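Local coordinates for protein short chain dehydrogenase (Leptospira borgpetersenii serovar Hardjo-bovis, PDB 6UH2) that binds NAD+ in a Rossmann-type fold and probably acts as an oxidoreductase on CH-OH groups, as in other short-chain dehydrogenases/reductases, at residues I144-G149 with N199-G204; E38-V43 with G236-T241; A98-F103 with F114-H119. All coordinates share one frame; numbering follows the deposited sequence.

Contact 1 of 3, residues I144-G149 with N199-G204; sequences IILNFG and NCISPG. With NAD (nicotinamide-adenine-dinucleotide), chain D.
The F148 ring meets P203 with its edge: P203 CG lies near the ring plane, 3.9 Å from F148 CD2, and the two side chains cross at about a right angle. The I201 carbonyl and the ribose oxygen O4D of NAD approach the same ring obliquely. The nicotinamide ring is the second flat group, touched by P203 O at C5N (3.3 Å) and by the pyrrolidine carbons CB, CG and CD.

Behind these groups, strands 144-148 and 197-203 run parallel as neighbours in the Rossmann sheet. N147 makes two bonds to strand 197-203, its N-H given to N199 O and its O taking I201 N, both at 2.9 Å. N199 N reaches I145 O, and a water bridges that oxygen to N199 ND2; the N199 carboxamide is also held by Q251 N and V248 O. The last rung, G149 N to I201 O at 2.8 Å, is more bent (146°), its donor standing above the carbonyl plane.

L146, F148 and I201 share one sheet face, where helix 231-240 covers L146 and I201. L146 CG is anti to the backbone N (chi1 178°), and chi2 of 63° turns CD1 to 4.0 Å from I201 CG1. N147 and C200 occupy the other face under helix 171-191, where C200 SG sits 3.3 Å from G149 N and the N147 side-chain carboxamide is held by N96 and T184.

F148 O accepts a bond from K177 NZ, and K177 also binds NAD. Carbonyl oxygens of G149, P203 and G204 line the nicotinamide, and their partial negative charge would probably suit the positive ring of NAD+.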
# COMPACT_ATOMS: atom_id res chain seq x y z
N ILE B 144 1.96 -8.59 13.70
CA ILE B 144 1.52 -7.51 12.80
C ILE B 144 0.05 -7.22 13.05
O ILE B 144 -0.78 -8.14 13.06
CB ILE B 144 1.74 -7.86 11.32
CG1 ILE B 144 3.22 -8.17 11.04
CG2 ILE B 144 1.26 -6.72 10.39
CD1 ILE B 144 3.44 -8.78 9.65
N ILE B 145 -0.29 -5.95 13.19
CA ILE B 145 -1.68 -5.51 13.34
C ILE B 145 -2.09 -4.77 12.08
O ILE B 145 -1.33 -3.97 11.52
CB ILE B 145 -1.84 -4.61 14.59
CG1 ILE B 145 -1.46 -5.39 15.86
CG2 ILE B 145 -3.25 -4.04 14.68
CD1 ILE B 145 -1.51 -4.55 17.15
N LEU B 146 -3.31 -5.03 11.62
CA LEU B 146 -3.88 -4.29 10.49
C LEU B 146 -5.25 -3.79 10.89
O LEU B 146 -6.14 -4.59 11.20
CB LEU B 146 -3.98 -5.17 9.23
CG LEU B 146 -4.61 -4.45 8.02
CD1 LEU B 146 -3.76 -3.25 7.57
CD2 LEU B 146 -4.86 -5.43 6.85
N ASN B 147 -5.42 -2.47 10.89
CA ASN B 147 -6.67 -1.82 11.25
C ASN B 147 -7.45 -1.45 9.99
O ASN B 147 -6.92 -1.46 8.87
CB ASN B 147 -6.41 -0.58 12.11
CG ASN B 147 -5.76 -0.93 13.43
OD1 ASN B 147 -6.05 -1.98 14.00
ND2 ASN B 147 -4.86 -0.08 13.90
N PHE B 148 -8.72 -1.12 10.17
CA PHE B 148 -9.58 -0.75 9.05
C PHE B 148 -10.12 0.65 9.28
O PHE B 148 -10.86 0.90 10.24
CB PHE B 148 -10.70 -1.78 8.84
CG PHE B 148 -10.34 -2.81 7.80
CD1 PHE B 148 -9.44 -3.82 8.10
CD2 PHE B 148 -10.84 -2.72 6.51
CE1 PHE B 148 -9.07 -4.76 7.13
CE2 PHE B 148 -10.47 -3.63 5.54
CZ PHE B 148 -9.58 -4.66 5.85
N GLY B 149 -9.70 1.58 8.42
CA GLY B 149 -10.25 2.92 8.40
C GLY B 149 -11.40 2.98 7.41
O GLY B 149 -12.24 2.07 7.35
N ASN B 199 -0.40 -1.11 10.74
CA ASN B 199 -0.81 -0.34 9.57
C ASN B 199 -2.33 -0.36 9.47
O ASN B 199 -3.03 -1.02 10.25
CB ASN B 199 -0.17 -0.87 8.28
CG ASN B 199 1.34 -0.74 8.29
OD1 ASN B 199 1.88 0.36 8.17
ND2 ASN B 199 2.04 -1.87 8.43
N CYS B 200 -2.85 0.40 8.50
CA CYS B 200 -4.29 0.57 8.35
C CYS B 200 -4.63 0.53 6.87
O CYS B 200 -3.88 1.03 6.03
CB CYS B 200 -4.74 1.92 8.95
SG CYS B 200 -6.52 2.12 9.09
N ILE B 201 -5.78 -0.06 6.54
CA ILE B 201 -6.33 0.02 5.19
C ILE B 201 -7.65 0.78 5.25
O ILE B 201 -8.50 0.48 6.10
CB ILE B 201 -6.52 -1.37 4.55
CG1 ILE B 201 -5.18 -1.90 4.06
CG2 ILE B 201 -7.47 -1.29 3.34
CD1 ILE B 201 -5.25 -3.26 3.38
N SER B 202 -7.80 1.77 4.37
CA SER B 202 -9.04 2.54 4.30
C SER B 202 -9.73 2.25 2.97
O SER B 202 -9.36 2.83 1.94
CB SER B 202 -8.76 4.04 4.45
OG SER B 202 -8.33 4.34 5.77
N PRO B 203 -10.72 1.37 2.95
CA PRO B 203 -11.43 1.07 1.70
C PRO B 203 -12.30 2.24 1.26
O PRO B 203 -12.81 3.01 2.07
CB PRO B 203 -12.31 -0.14 2.06
CG PRO B 203 -11.72 -0.70 3.33
CD PRO B 203 -11.15 0.50 4.06
N GLY B 204 -12.45 2.36 -0.05
CA GLY B 204 -13.55 3.11 -0.61
C GLY B 204 -14.84 2.31 -0.48
O GLY B 204 -14.88 1.21 0.07
PA NAD D . -20.20 -5.58 7.53
O1A NAD D . -21.35 -4.78 8.19
O2A NAD D . -20.49 -6.49 6.33
O5B NAD D . -19.38 -6.46 8.64
C5B NAD D . -19.02 -5.97 9.92
C4B NAD D . -18.86 -7.21 10.75
O4B NAD D . -18.46 -6.71 12.08
C3B NAD D . -20.17 -8.00 10.93
O3B NAD D . -19.94 -9.41 10.71
C2B NAD D . -20.50 -7.77 12.41
O2B NAD D . -21.20 -8.89 12.99
C1B NAD D . -19.12 -7.50 13.04
N9A NAD D . -19.35 -6.84 14.32
C8A NAD D . -20.31 -5.88 14.64
N7A NAD D . -20.27 -5.58 15.91
C5A NAD D . -19.27 -6.38 16.46
C6A NAD D . -18.78 -6.54 17.75
N6A NAD D . -19.25 -5.84 18.80
N1A NAD D . -17.78 -7.42 17.94
C2A NAD D . -17.30 -8.13 16.92
N3A NAD D . -17.72 -8.06 15.65
C4A NAD D . -18.71 -7.17 15.47
O3 NAD D . -19.01 -4.56 7.12
PN NAD D . -17.95 -4.53 5.90
O1N NAD D . -18.47 -3.67 4.73
O2N NAD D . -17.41 -5.96 5.73
O5D NAD D . -16.84 -3.54 6.69
C5D NAD D . -15.71 -4.13 7.29
C4D NAD D . -14.80 -2.98 7.72
O4D NAD D . -14.51 -2.06 6.59
C3D NAD D . -15.52 -2.10 8.74
O3D NAD D . -14.58 -1.55 9.68
C2D NAD D . -16.08 -0.89 7.92
O2D NAD D . -16.21 0.30 8.68
C1D NAD D . -14.94 -0.76 6.87
N1N NAD D . -15.37 -0.14 5.57
C2N NAD D . -16.40 -0.67 4.84
C3N NAD D . -16.76 -0.07 3.66
C7N NAD D . -17.88 -0.65 2.88
O7N NAD D . -18.32 -0.01 1.94
N7N NAD D . -18.36 -1.86 3.24
C4N NAD D . -16.05 1.07 3.24
C5N NAD D . -15.04 1.58 3.99
C6N NAD D . -14.69 0.95 5.18
O HOH W 1 0.14 -3.99 8.90

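Contact 2 of 3, residues E38-V43 with G236-T241; sequences ESYLSV and GVFFLT
F238 drives the edge of its ring into the face of Y40, an edge-to-face pair that joins two helices on one side of the Rossmann sheet. Centroids are 5.0 Å apart and the planes are inclined at 56°. The bump is F238 CE1, which stands 3.7 Å above the Y40 plane and over its centre. The side chains slide past each other in opposite directions between helices 31-42 and 231-240, whose short segments have axes 11.7 Å apart at closest, crossing at -56°.

The far end of the F238 ring fits a hollow built by S39 and V43. F238 CZ reaches S39 CB at 3.9 Å and V43 CG2 at 3.8 Å, and V43 meets the ring tip to tip with both methyls, CG1 resting against CE2. S39 O comes to the ring edge. F14 and F18 add further aromatic contacts: both meet F238, and F18 also packs edge-to-face with Y40.

V237 pushes CG1 obliquely against the phenol, closest to Y40 OH. At the Y40 tip the packing turns polar. T241 OG1 stands between its backbone N and carbonyl carbon (chi1 59°), which lets it face both the phenol and the V237 carbonyl. Y40 OH donates to T241 OG1 at 2.6 Å, in the plane of the phenol ring, and T241 OG1 in turn donates to V237 O at 2.8 Å.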
# COMPACT_ATOMS: atom_id res chain seq x y z
N GLU B 38 -11.65 -16.16 3.63
CA GLU B 38 -11.49 -17.07 2.51
C GLU B 38 -10.11 -16.96 1.89
O GLU B 38 -9.48 -17.98 1.57
CB GLU B 38 -12.58 -16.78 1.47
CG GLU B 38 -12.89 -17.93 0.53
CD GLU B 38 -14.01 -17.59 -0.42
OE1 GLU B 38 -13.72 -17.15 -1.56
OE2 GLU B 38 -15.19 -17.73 -0.03
N SER B 39 -9.60 -15.73 1.72
CA SER B 39 -8.30 -15.55 1.07
C SER B 39 -7.16 -16.10 1.93
O SER B 39 -6.26 -16.78 1.41
CB SER B 39 -8.08 -14.06 0.78
OG SER B 39 -9.01 -13.62 -0.18
N TYR B 40 -7.18 -15.81 3.23
CA TYR B 40 -6.13 -16.35 4.09
C TYR B 40 -6.19 -17.87 4.15
O TYR B 40 -5.14 -18.53 4.13
CB TYR B 40 -6.25 -15.76 5.50
CG TYR B 40 -5.51 -14.45 5.67
CD1 TYR B 40 -4.12 -14.40 5.62
CD2 TYR B 40 -6.21 -13.27 5.89
CE1 TYR B 40 -3.44 -13.19 5.79
CE2 TYR B 40 -5.54 -12.07 6.05
CZ TYR B 40 -4.16 -12.04 6.01
OH TYR B 40 -3.51 -10.84 6.19
N LEU B 41 -7.39 -18.45 4.21
CA LEU B 41 -7.47 -19.91 4.19
C LEU B 41 -6.90 -20.49 2.90
O LEU B 41 -6.29 -21.57 2.91
CB LEU B 41 -8.92 -20.37 4.38
CG LEU B 41 -9.53 -20.14 5.76
CD1 LEU B 41 -11.02 -20.43 5.70
CD2 LEU B 41 -8.82 -20.99 6.82
N SER B 42 -7.06 -19.79 1.77
CA SER B 42 -6.60 -20.35 0.51
C SER B 42 -5.07 -20.32 0.39
O SER B 42 -4.52 -21.09 -0.41
CB SER B 42 -7.24 -19.61 -0.67
OG SER B 42 -6.59 -18.37 -0.88
N VAL B 43 -4.38 -19.49 1.17
CA VAL B 43 -2.92 -19.49 1.19
C VAL B 43 -2.41 -20.20 2.43
O VAL B 43 -1.32 -19.90 2.93
CB VAL B 43 -2.36 -18.05 1.08
CG1 VAL B 43 -2.72 -17.46 -0.29
CG2 VAL B 43 -2.89 -17.16 2.21
N GLY B 236 -3.63 -5.54 -0.89
CA GLY B 236 -3.06 -4.66 0.13
C GLY B 236 -3.06 -5.27 1.52
O GLY B 236 -2.12 -5.06 2.30
N VAL B 237 -4.11 -6.03 1.86
CA VAL B 237 -4.11 -6.77 3.12
C VAL B 237 -2.91 -7.72 3.18
O VAL B 237 -2.17 -7.75 4.16
CB VAL B 237 -5.44 -7.53 3.31
CG1 VAL B 237 -5.35 -8.51 4.49
CG2 VAL B 237 -6.61 -6.54 3.52
N PHE B 238 -2.71 -8.50 2.11
CA PHE B 238 -1.57 -9.42 2.07
C PHE B 238 -0.25 -8.65 2.09
O PHE B 238 0.70 -9.03 2.79
CB PHE B 238 -1.63 -10.30 0.81
CG PHE B 238 -2.55 -11.50 0.94
CD1 PHE B 238 -3.37 -11.67 2.06
CD2 PHE B 238 -2.59 -12.47 -0.06
CE1 PHE B 238 -4.21 -12.77 2.16
CE2 PHE B 238 -3.42 -13.59 0.05
CZ PHE B 238 -4.24 -13.73 1.16
N PHE B 239 -0.17 -7.55 1.33
CA PHE B 239 1.05 -6.74 1.33
C PHE B 239 1.42 -6.30 2.74
O PHE B 239 2.56 -6.49 3.19
CB PHE B 239 0.87 -5.53 0.42
CG PHE B 239 2.01 -4.55 0.48
CD1 PHE B 239 3.27 -4.92 0.06
CD2 PHE B 239 1.81 -3.26 0.97
CE1 PHE B 239 4.33 -4.01 0.11
CE2 PHE B 239 2.86 -2.35 1.02
CZ PHE B 239 4.12 -2.73 0.59
N LEU B 240 0.46 -5.73 3.47
CA LEU B 240 0.76 -5.14 4.77
C LEU B 240 0.89 -6.17 5.89
O LEU B 240 1.27 -5.82 7.01
CB LEU B 240 -0.30 -4.10 5.16
CG LEU B 240 -0.37 -2.84 4.27
CD1 LEU B 240 -1.58 -1.96 4.62
CD2 LEU B 240 0.91 -2.03 4.45
N THR B 241 0.56 -7.43 5.64
CA THR B 241 0.72 -8.45 6.68
C THR B 241 1.77 -9.49 6.31
O THR B 241 1.81 -10.56 6.93
CB THR B 241 -0.62 -9.13 6.98
OG1 THR B 241 -1.14 -9.75 5.80
CG2 THR B 241 -1.62 -8.10 7.56

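Contact 3 of 3, residues A98-F103 with F114-H119; sequences AGISVF and FNEVVH. With NAD (nicotinamide-adenine-dinucleotide), chain D.
Apolar contacts carry this meeting of I100 and V117. CG1 of I100 occupies the crowded position between backbone N and carbonyl carbon (chi1 67°), and from there the chain extends to put CD1 on the helix surface. CD1 lies 4.1 Å from V117 CG2 and 4.0 Å from E116 CG, which arrives from the more exposed flank. In one of its two conformers V102 CG1 comes to 4.2 Å from that V117 methyl.

Side chain also rests on backbone, in both directions. I100 CD1 reaches E116 O at 3.7 Å, V117 CG1 sits 3.8 Å from I100 O, and V117 CG2 lies against the S101 carbonyl carbon.

This is the segment after strand 93-96 of the Rossmann fold, where the chain passes the cofactor before entering helix 111-139. I100 faces both ways: its CG2 approaches the adenine at C8A (3.8 Å) while CG1 and CD1 face the helix. A98 CB packs against the adenine and its ribose, and G99 CA passes 3.4 Å from O3D of the nicotinamide ribose.

Polar ties come from neighbouring residues: N121 OD1, farther along the helix, accepts from I100 N, and T26 OG1 pairs with A98 N.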
# COMPACT_ATOMS: atom_id res chain seq x y z
N ALA B 98 -13.75 -5.43 12.29
CA ALA B 98 -15.10 -5.09 12.74
C ALA B 98 -15.31 -3.58 12.73
O ALA B 98 -14.44 -2.81 13.14
CB ALA B 98 -15.33 -5.64 14.14
N GLY B 99 -16.48 -3.17 12.24
CA GLY B 99 -16.86 -1.77 12.19
C GLY B 99 -18.33 -1.65 11.90
O GLY B 99 -18.92 -2.50 11.23
N ILE B 100 -18.96 -0.60 12.43
CA ILE B 100 -20.38 -0.34 12.20
C ILE B 100 -20.59 1.15 11.97
O ILE B 100 -19.68 1.96 12.09
CB ILE B 100 -21.28 -0.82 13.36
CG1 ILE B 100 -21.03 0.02 14.61
CG2 ILE B 100 -21.09 -2.31 13.64
CD1 ILE B 100 -22.14 -0.11 15.65
N SER B 101 -21.82 1.50 11.61
CA SER B 101 -22.21 2.89 11.42
C SER B 101 -23.69 3.02 11.77
O SER B 101 -24.33 2.07 12.21
CB SER B 101 -21.92 3.35 9.98
OG SER B 101 -22.06 4.76 9.84
N VAL B 102 -24.22 4.23 11.58
CA VAL B 102 -25.62 4.53 11.78
C VAL B 102 -25.99 5.55 10.70
O VAL B 102 -25.13 6.24 10.15
CB VAL B 102 -25.90 5.06 13.21
CG1 VAL B 102 -25.10 6.35 13.47
CG2 VAL B 102 -27.38 5.26 13.46
N PHE B 103 -27.28 5.63 10.36
CA PHE B 103 -27.62 6.35 9.14
C PHE B 103 -28.62 7.49 9.27
O PHE B 103 -28.92 8.13 8.25
CB PHE B 103 -28.07 5.33 8.09
CG PHE B 103 -27.12 4.16 7.99
CD1 PHE B 103 -25.91 4.30 7.34
CD2 PHE B 103 -27.41 2.96 8.64
CE1 PHE B 103 -25.01 3.24 7.28
CE2 PHE B 103 -26.52 1.91 8.58
CZ PHE B 103 -25.32 2.05 7.90
N PHE B 114 -24.56 6.94 19.02
CA PHE B 114 -23.20 7.45 19.06
C PHE B 114 -22.28 6.50 19.81
O PHE B 114 -21.22 6.12 19.32
CB PHE B 114 -23.20 8.84 19.71
CG PHE B 114 -21.90 9.59 19.60
CD1 PHE B 114 -20.88 9.37 20.52
CD2 PHE B 114 -21.69 10.51 18.58
CE1 PHE B 114 -19.69 10.06 20.43
CE2 PHE B 114 -20.49 11.21 18.49
CZ PHE B 114 -19.49 10.98 19.41
N ASN B 115 -22.69 6.11 21.03
CA ASN B 115 -21.83 5.27 21.86
C ASN B 115 -21.65 3.87 21.28
O ASN B 115 -20.59 3.26 21.48
CB ASN B 115 -22.42 5.17 23.27
CG ASN B 115 -22.36 6.49 23.99
OD1 ASN B 115 -21.48 7.31 23.71
ND2 ASN B 115 -23.27 6.71 24.93
N GLU B 116 -22.65 3.34 20.57
CA GLU B 116 -22.49 2.01 20.00
C GLU B 116 -21.43 2.01 18.90
O GLU B 116 -20.62 1.09 18.82
CB GLU B 116 -23.83 1.50 19.46
CG GLU B 116 -23.87 -0.01 19.27
CD GLU B 116 -23.39 -0.76 20.51
OE1 GLU B 116 -22.35 -1.44 20.43
OE2 GLU B 116 -24.06 -0.65 21.56
N VAL B 117 -21.42 3.05 18.07
CA VAL B 117 -20.42 3.13 17.00
C VAL B 117 -19.03 3.31 17.59
O VAL B 117 -18.05 2.70 17.13
CB VAL B 117 -20.77 4.26 16.02
CG1 VAL B 117 -19.66 4.43 14.97
CG2 VAL B 117 -22.13 3.99 15.34
N VAL B 118 -18.91 4.17 18.61
CA VAL B 118 -17.63 4.35 19.30
C VAL B 118 -17.13 3.02 19.87
O VAL B 118 -15.97 2.64 19.71
CB VAL B 118 -17.76 5.43 20.39
CG1 VAL B 118 -16.54 5.42 21.31
CG2 VAL B 118 -17.99 6.81 19.76
N HIS B 119 -18.02 2.29 20.56
CA HIS B 119 -17.58 1.08 21.24
C HIS B 119 -17.07 0.02 20.27
O HIS B 119 -16.02 -0.58 20.51
CB HIS B 119 -18.71 0.54 22.12
CG HIS B 119 -19.02 1.46 23.25
ND1 HIS B 119 -20.22 1.44 23.93
CD2 HIS B 119 -18.30 2.47 23.79
CE1 HIS B 119 -20.21 2.38 24.85
NE2 HIS B 119 -19.06 3.02 24.78
PA NAD D . -20.20 -5.58 7.53
O1A NAD D . -21.35 -4.78 8.19
O2A NAD D . -20.49 -6.49 6.33
O5B NAD D . -19.38 -6.46 8.64
C5B NAD D . -19.02 -5.97 9.92
C4B NAD D . -18.86 -7.21 10.75
O4B NAD D . -18.46 -6.71 12.08
C3B NAD D . -20.17 -8.00 10.93
O3B NAD D . -19.94 -9.41 10.71
C2B NAD D . -20.50 -7.77 12.41
O2B NAD D . -21.20 -8.89 12.99
C1B NAD D . -19.12 -7.50 13.04
N9A NAD D . -19.35 -6.84 14.32
C8A NAD D . -20.31 -5.88 14.64
N7A NAD D . -20.27 -5.58 15.91
C5A NAD D . -19.27 -6.38 16.46
C6A NAD D . -18.78 -6.54 17.75
N6A NAD D . -19.25 -5.84 18.80
N1A NAD D . -17.78 -7.42 17.94
C2A NAD D . -17.30 -8.13 16.92
N3A NAD D . -17.72 -8.06 15.65
C4A NAD D . -18.71 -7.17 15.47
O3 NAD D . -19.01 -4.56 7.12
PN NAD D . -17.95 -4.53 5.90
O1N NAD D . -18.47 -3.67 4.73
O2N NAD D . -17.41 -5.96 5.73
O5D NAD D . -16.84 -3.54 6.69
C5D NAD D . -15.71 -4.13 7.29
C4D NAD D . -14.80 -2.98 7.72
O4D NAD D . -14.51 -2.06 6.59
C3D NAD D . -15.52 -2.10 8.74
O3D NAD D . -14.58 -1.55 9.68
C2D NAD D . -16.08 -0.89 7.92
O2D NAD D . -16.21 0.30 8.68
C1D NAD D . -14.94 -0.76 6.87
N1N NAD D . -15.37 -0.14 5.57
C2N NAD D . -16.40 -0.67 4.84
C3N NAD D . -16.76 -0.07 3.66
C7N NAD D . -17.88 -0.65 2.88
O7N NAD D . -18.32 -0.01 1.94
N7N NAD D . -18.36 -1.86 3.24
C4N NAD D . -16.05 1.07 3.24
C5N NAD D . -15.04 1.58 3.99
C6N NAD D . -14.69 0.95 5.18

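Overall arrangement
Contact 1 is the sheet core: backbone hydrogen bonds set its register, and every touching residue is buried. Contact 2, also buried, lies on one face of that sheet and replaces backbone pairing with aromatic packing and one hydroxyl chain. The two meet directly, I201 CD1 of contact 1 coming 3.4 Å from V237 N of contact 2. Contact 3 is nearer the surface, a loop against a helix held by aliphatic side chains, and its centre lies about 26 Å from that of contact 2, on the opposite side of the chain's centre. Contacts 1 and 3 do not touch, but both reach NAD, the former at the nicotinamide and the latter at the adenine, its ribose and the nicotinamide ribose.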